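Long-range contact in vibralactone Cyclase (Boreostereum vibrans, PDB 6KD0), which probably catalyses the cyclization that forms the fused bicyclic beta-lactone of vibralactone, using an alpha/beta-hydrolase fold: residues 269-281 and 326-340. Residues are numbered along the deposited sequence; the frame is centred on the assembly and turned at random.
Sequences NLPPLFFMSCGWD and FQEETIEGMSWLFSK
Phe274 and Met276 on strand 273-278 press into the side of helix 321-338, the C-terminal helix that packs on the central sheet of this alpha/beta-hydrolase fold. The strand and the 326-338 part of the helix run nearly antiparallel, at 171°, their axes 9.0 Å apart. The hollow is Gly333: its CA sits over the centre of the Phe274 ring, 3.5 Å from the centroid, in a CH-pi contact, and a CB there would run into the ring. CG of Phe274 lies anti to its backbone N (chi1 -172°), which stands the ring out from the strand into this notch. CE3 of Trp336 meets the ring edge at CD2 of Phe274, 3.8 Å away, while CG of Glu329 borders it in plane; the Glu329 carboxylate itself turns to Thr304. With an alanine in place of Phe274, Gly333 would probably face a gap and Trp336 would lose a side support. Toward the start of strand 273-278, Pro272 CB rests against Leu337 CD2, while Lys340 runs past Pro272 in the opposite direction, its CD 3.8 Å from Pro272 CG. Beyond strand 273-278 the chain turns to Asp281, which bonds His311, consistent with a Ser-His-Asp triad. Met276 SD lies 3.3 Å from Thr330 OG1, and the bend at chi3 (75°) swings Met276 CE over the face of Phe326, 3.8 Å from the ring centroid.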
loop_
_atom_site.group_PDB
_atom_site.type_symbol
_atom_site.label_atom_id
_atom_site.label_comp_id
_atom_site.label_asym_id
_atom_site.label_seq_id
_atom_site.Cartn_x
_atom_site.Cartn_y
_atom_site.Cartn_z
ATOM N N ASN A 269 -6.182 -1.223 19.267
ATOM C CA ASN A 269 -7.521 -1.149 18.697
ATOM C C ASN A 269 -7.498 -0.782 17.204
ATOM O O ASN A 269 -8.480 -0.254 16.674
ATOM C CB ASN A 269 -8.392 -0.163 19.490
ATOM C CG ASN A 269 -9.879 -0.366 19.245
ATOM O OD1 ASN A 269 -10.316 -1.472 18.910
ATOM N ND2 ASN A 269 -10.667 0.707 19.395
ATOM N N LEU A 270 -6.379 -1.057 16.522
ATOM C CA LEU A 270 -6.298 -0.953 15.076
ATOM C C LEU A 270 -6.932 -2.187 14.449
ATOM O O LEU A 270 -7.139 -3.196 15.131
ATOM C CB LEU A 270 -4.840 -0.836 14.639
ATOM C CG LEU A 270 -4.124 0.441 15.076
ATOM C CD1 LEU A 270 -2.651 0.361 14.728
ATOM C CD2 LEU A 270 -4.753 1.648 14.422
ATOM N N PRO A 271 -7.262 -2.139 13.160
ATOM C CA PRO A 271 -7.819 -3.331 12.501
ATOM C C PRO A 271 -6.788 -4.438 12.416
ATOM O O PRO A 271 -5.573 -4.180 12.460
ATOM C CB PRO A 271 -8.215 -2.829 11.100
ATOM C CG PRO A 271 -8.166 -1.339 11.164
ATOM C CD PRO A 271 -7.216 -0.970 12.261
ATOM N N PRO A 272 -7.233 -5.690 12.320
ATOM C CA PRO A 272 -6.295 -6.785 12.076
ATOM C C PRO A 272 -5.432 -6.455 10.869
ATOM O O PRO A 272 -5.903 -5.874 9.893
ATOM C CB PRO A 272 -7.201 -7.995 11.821
ATOM C CG PRO A 272 -8.543 -7.617 12.364
ATOM C CD PRO A 272 -8.642 -6.121 12.366
ATOM N N LEU A 273 -4.152 -6.798 10.958
ATOM C CA LEU A 273 -3.138 -6.303 10.039
ATOM C C LEU A 273 -2.440 -7.459 9.343
ATOM O O LEU A 273 -1.843 -8.310 10.006
ATOM C CB LEU A 273 -2.113 -5.452 10.785
ATOM C CG LEU A 273 -0.891 -5.033 9.975
ATOM C CD1 LEU A 273 -1.296 -4.132 8.814
ATOM C CD2 LEU A 273 0.096 -4.323 10.887
ATOM N N PHE A 274 -2.465 -7.446 8.009
ATOM C CA PHE A 274 -1.710 -8.367 7.167
ATOM C C PHE A 274 -0.573 -7.568 6.542
ATOM O O PHE A 274 -0.816 -6.648 5.750
ATOM C CB PHE A 274 -2.609 -9.001 6.103
ATOM C CG PHE A 274 -1.954 -10.120 5.313
ATOM C CD1 PHE A 274 -1.200 -9.850 4.182
ATOM C CD2 PHE A 274 -2.148 -11.445 5.675
ATOM C CE1 PHE A 274 -0.620 -10.878 3.453
ATOM C CE2 PHE A 274 -1.568 -12.480 4.955
ATOM C CZ PHE A 274 -0.803 -12.195 3.837
ATOM N N PHE A 275 0.660 -7.923 6.897
ATOM C CA PHE A 275 1.845 -7.151 6.566
ATOM C C PHE A 275 2.720 -7.961 5.621
ATOM O O PHE A 275 2.999 -9.138 5.880
ATOM C CB PHE A 275 2.611 -6.798 7.844
ATOM C CG PHE A 275 3.565 -5.664 7.683
ATOM C CD1 PHE A 275 4.774 -5.848 7.036
ATOM C CD2 PHE A 275 3.251 -4.402 8.188
ATOM C CE1 PHE A 275 5.662 -4.790 6.883
ATOM C CE2 PHE A 275 4.141 -3.345 8.038
ATOM C CZ PHE A 275 5.337 -3.547 7.388
ATOM N N MET A 276 3.137 -7.345 4.519
ATOM C CA MET A 276 3.966 -8.020 3.531
ATOM C C MET A 276 5.275 -7.263 3.401
ATOM O O MET A 276 5.267 -6.048 3.203
ATOM C CB MET A 276 3.254 -8.097 2.182
ATOM C CG MET A 276 1.891 -8.705 2.292
ATOM S SD MET A 276 1.109 -8.869 0.693
ATOM C CE MET A 276 2.012 -10.271 0.032
ATOM N N SER A 277 6.390 -7.980 3.491
ATOM C CA SER A 277 7.711 -7.375 3.523
ATOM C C SER A 277 8.593 -7.976 2.440
ATOM O O SER A 277 8.500 -9.168 2.136
ATOM C CB SER A 277 8.366 -7.572 4.891
ATOM O OG SER A 277 9.581 -6.826 5.011
ATOM N N CYS A 278 9.456 -7.144 1.865
ATOM C CA CYS A 278 10.503 -7.602 0.962
ATOM C C CYS A 278 11.829 -7.572 1.709
ATOM O O CYS A 278 12.129 -6.601 2.419
ATOM C CB CYS A 278 10.574 -6.736 -0.298
ATOM S SG CYS A 278 9.124 -6.928 -1.349
ATOM N N GLY A 279 12.636 -8.617 1.526
ATOM C CA GLY A 279 13.832 -8.758 2.340
ATOM C C GLY A 279 14.945 -7.800 1.965
ATOM O O GLY A 279 15.695 -7.345 2.827
ATOM N N TRP A 280 15.090 -7.498 0.678
ATOM C CA TRP A 280 16.242 -6.744 0.186
ATOM C C TRP A 280 15.840 -5.291 -0.046
ATOM O O TRP A 280 15.710 -4.831 -1.176
ATOM C CB TRP A 280 16.763 -7.385 -1.096
ATOM C CG TRP A 280 18.126 -6.938 -1.546
ATOM C CD1 TRP A 280 18.946 -6.012 -0.954
ATOM C CD2 TRP A 280 18.822 -7.404 -2.710
ATOM N NE1 TRP A 280 20.114 -5.884 -1.677
ATOM C CE2 TRP A 280 20.058 -6.726 -2.760
ATOM C CE3 TRP A 280 18.514 -8.321 -3.720
ATOM C CZ2 TRP A 280 20.992 -6.951 -3.778
ATOM C CZ3 TRP A 280 19.446 -8.540 -4.732
ATOM C CH2 TRP A 280 20.664 -7.858 -4.747
ATOM N N ASP A 281 15.668 -4.559 1.059
ATOM C CA ASP A 281 14.904 -3.317 1.037
ATOM C C ASP A 281 15.348 -2.470 2.223
ATOM O O ASP A 281 15.286 -2.944 3.366
ATOM C CB ASP A 281 13.402 -3.655 1.089
ATOM C CG ASP A 281 12.484 -2.440 0.991
ATOM O OD1 ASP A 281 12.948 -1.274 1.034
ATOM O OD2 ASP A 281 11.264 -2.673 0.870
ATOM N N PHE A 326 3.571 -13.457 -4.893
ATOM C CA PHE A 326 3.360 -12.267 -4.071
ATOM C C PHE A 326 1.959 -11.690 -4.280
ATOM O O PHE A 326 1.258 -11.352 -3.316
ATOM C CB PHE A 326 4.443 -11.225 -4.388
ATOM C CG PHE A 326 4.502 -10.070 -3.397
ATOM C CD1 PHE A 326 3.590 -9.022 -3.461
ATOM C CD2 PHE A 326 5.482 -10.037 -2.415
ATOM C CE1 PHE A 326 3.649 -7.954 -2.539
ATOM C CE2 PHE A 326 5.553 -8.981 -1.501
ATOM C CZ PHE A 326 4.638 -7.945 -1.568
ATOM N N GLN A 327 1.522 -11.573 -5.533
ATOM C CA GLN A 327 0.172 -11.040 -5.749
ATOM C C GLN A 327 -0.897 -12.010 -5.247
ATOM O O GLN A 327 -1.907 -11.583 -4.661
ATOM C CB GLN A 327 -0.068 -10.688 -7.213
ATOM C CG GLN A 327 -1.414 -9.991 -7.439
ATOM C CD GLN A 327 -1.518 -8.630 -6.746
ATOM O OE1 GLN A 327 -0.515 -8.049 -6.316
ATOM N NE2 GLN A 327 -2.731 -8.111 -6.655
ATOM N N GLU A 328 -0.678 -13.317 -5.436
ATOM C CA GLU A 328 -1.625 -14.316 -4.941
ATOM C C GLU A 328 -1.741 -14.261 -3.424
ATOM O O GLU A 328 -2.840 -14.377 -2.874
ATOM C CB GLU A 328 -1.202 -15.718 -5.383
ATOM C CG GLU A 328 -1.371 -15.989 -6.873
ATOM C CD GLU A 328 -0.629 -17.252 -7.319
ATOM O OE1 GLU A 328 -0.211 -18.037 -6.435
ATOM O OE2 GLU A 328 -0.460 -17.456 -8.544
ATOM N N GLU A 329 -0.616 -14.081 -2.732
ATOM C CA GLU A 329 -0.645 -13.986 -1.276
ATOM C C GLU A 329 -1.230 -12.656 -0.804
ATOM O O GLU A 329 -1.842 -12.603 0.271
ATOM C CB GLU A 329 0.752 -14.196 -0.709
ATOM C CG GLU A 329 0.783 -14.162 0.823
ATOM C CD GLU A 329 1.929 -14.968 1.408
ATOM O OE1 GLU A 329 1.862 -15.305 2.617
ATOM O OE2 GLU A 329 2.899 -15.252 0.662
ATOM N N THR A 330 -1.059 -11.581 -1.586
ATOM C CA THR A 330 -1.794 -10.343 -1.324
ATOM C C THR A 330 -3.290 -10.616 -1.305
ATOM O O THR A 330 -4.012 -10.220 -0.374
ATOM C CB THR A 330 -1.474 -9.286 -2.396
ATOM O OG1 THR A 330 -0.088 -8.921 -2.337
ATOM C CG2 THR A 330 -2.340 -8.031 -2.195
ATOM N N ILE A 331 -3.769 -11.300 -2.342
ATOM C CA ILE A 331 -5.195 -11.584 -2.462
ATOM C C ILE A 331 -5.659 -12.521 -1.349
ATOM O O ILE A 331 -6.768 -12.369 -0.820
ATOM C CB ILE A 331 -5.503 -12.141 -3.863
ATOM C CG1 ILE A 331 -5.258 -11.050 -4.914
ATOM C CG2 ILE A 331 -6.926 -12.654 -3.923
ATOM C CD1 ILE A 331 -5.344 -11.554 -6.345
ATOM N N GLU A 332 -4.808 -13.475 -0.953
ATOM C CA GLU A 332 -5.128 -14.377 0.158
ATOM C C GLU A 332 -5.205 -13.626 1.483
ATOM O O GLU A 332 -6.040 -13.947 2.339
ATOM C CB GLU A 332 -4.087 -15.494 0.265
ATOM C CG GLU A 332 -4.309 -16.694 -0.643
ATOM C CD GLU A 332 -3.128 -17.665 -0.609
ATOM O OE1 GLU A 332 -3.057 -18.549 -1.500
ATOM O OE2 GLU A 332 -2.276 -17.546 0.311
ATOM N N GLY A 333 -4.326 -12.645 1.687
ATOM C CA GLY A 333 -4.413 -11.829 2.891
ATOM C C GLY A 333 -5.677 -10.991 2.917
ATOM O O GLY A 333 -6.337 -10.858 3.954
ATOM N N MET A 334 -6.035 -10.417 1.771
ATOM C CA MET A 334 -7.338 -9.762 1.662
ATOM C C MET A 334 -8.469 -10.718 2.026
ATOM O O MET A 334 -9.409 -10.343 2.736
ATOM C CB MET A 334 -7.548 -9.220 0.255
ATOM C CG MET A 334 -6.602 -8.069 -0.091
ATOM S SD MET A 334 -6.805 -7.466 -1.769
ATOM C CE MET A 334 -5.777 -5.980 -1.665
ATOM N N SER A 335 -8.427 -11.936 1.486
ATOM C CA SER A 335 -9.481 -12.904 1.775
ATOM C C SER A 335 -9.542 -13.217 3.258
ATOM O O SER A 335 -10.634 -13.350 3.813
ATOM C CB SER A 335 -9.269 -14.178 0.965
ATOM O OG SER A 335 -9.791 -13.987 -0.328
ATOM N N TRP A 336 -8.381 -13.333 3.915
ATOM C CA TRP A 336 -8.351 -13.530 5.361
ATOM C C TRP A 336 -9.052 -12.385 6.070
ATOM O O TRP A 336 -9.944 -12.600 6.899
ATOM C CB TRP A 336 -6.909 -13.667 5.846
ATOM C CG TRP A 336 -6.778 -13.666 7.340
ATOM C CD1 TRP A 336 -7.340 -14.552 8.220
ATOM C CD2 TRP A 336 -6.054 -12.717 8.132
ATOM N NE1 TRP A 336 -6.995 -14.219 9.513
ATOM C CE2 TRP A 336 -6.209 -13.096 9.487
ATOM C CE3 TRP A 336 -5.282 -11.593 7.826
ATOM C CZ2 TRP A 336 -5.623 -12.381 10.536
ATOM C CZ3 TRP A 336 -4.705 -10.877 8.862
ATOM C CH2 TRP A 336 -4.876 -11.282 10.207
ATOM N N LEU A 337 -8.693 -11.149 5.718
ATOM C CA LEU A 337 -9.311 -9.996 6.364
ATOM C C LEU A 337 -10.819 -9.951 6.125
ATOM O O LEU A 337 -11.596 -9.682 7.048
ATOM C CB LEU A 337 -8.641 -8.717 5.875
ATOM C CG LEU A 337 -7.168 -8.609 6.266
ATOM C CD1 LEU A 337 -6.493 -7.420 5.544
ATOM C CD2 LEU A 337 -7.020 -8.477 7.779
ATOM N N PHE A 338 -11.254 -10.206 4.895
ATOM C CA PHE A 338 -12.683 -10.198 4.611
ATOM C C PHE A 338 -13.403 -11.372 5.272
ATOM O O PHE A 338 -14.614 -11.285 5.503
ATOM C CB PHE A 338 -12.920 -10.190 3.105
ATOM C CG PHE A 338 -12.768 -8.824 2.465
ATOM C CD1 PHE A 338 -13.598 -7.770 2.825
ATOM C CD2 PHE A 338 -11.800 -8.605 1.500
ATOM C CE1 PHE A 338 -13.467 -6.529 2.233
ATOM C CE2 PHE A 338 -11.658 -7.356 0.902
ATOM C CZ PHE A 338 -12.488 -6.319 1.271
ATOM N N SER A 339 -12.687 -12.453 5.606
ATOM C CA SER A 339 -13.318 -13.587 6.277
ATOM C C SER A 339 -13.737 -13.268 7.701
ATOM O O SER A 339 -14.437 -14.078 8.315
ATOM C CB SER A 339 -12.389 -14.802 6.291
ATOM O OG SER A 339 -11.376 -14.629 7.271
ATOM N N LYS A 340 -13.333 -12.117 8.238
ATOM C CA LYS A 340 -13.755 -11.714 9.568
ATOM C C LYS A 340 -15.154 -11.108 9.582
ATOM O O LYS A 340 -15.708 -10.896 10.664
ATOM C CB LYS A 340 -12.724 -10.754 10.150
ATOM C CG LYS A 340 -11.356 -11.406 10.193
ATOM C CD LYS A 340 -10.389 -10.716 11.129
ATOM C CE LYS A 340 -9.187 -11.612 11.416
ATOM N NZ LYS A 340 -9.582 -12.887 12.083
#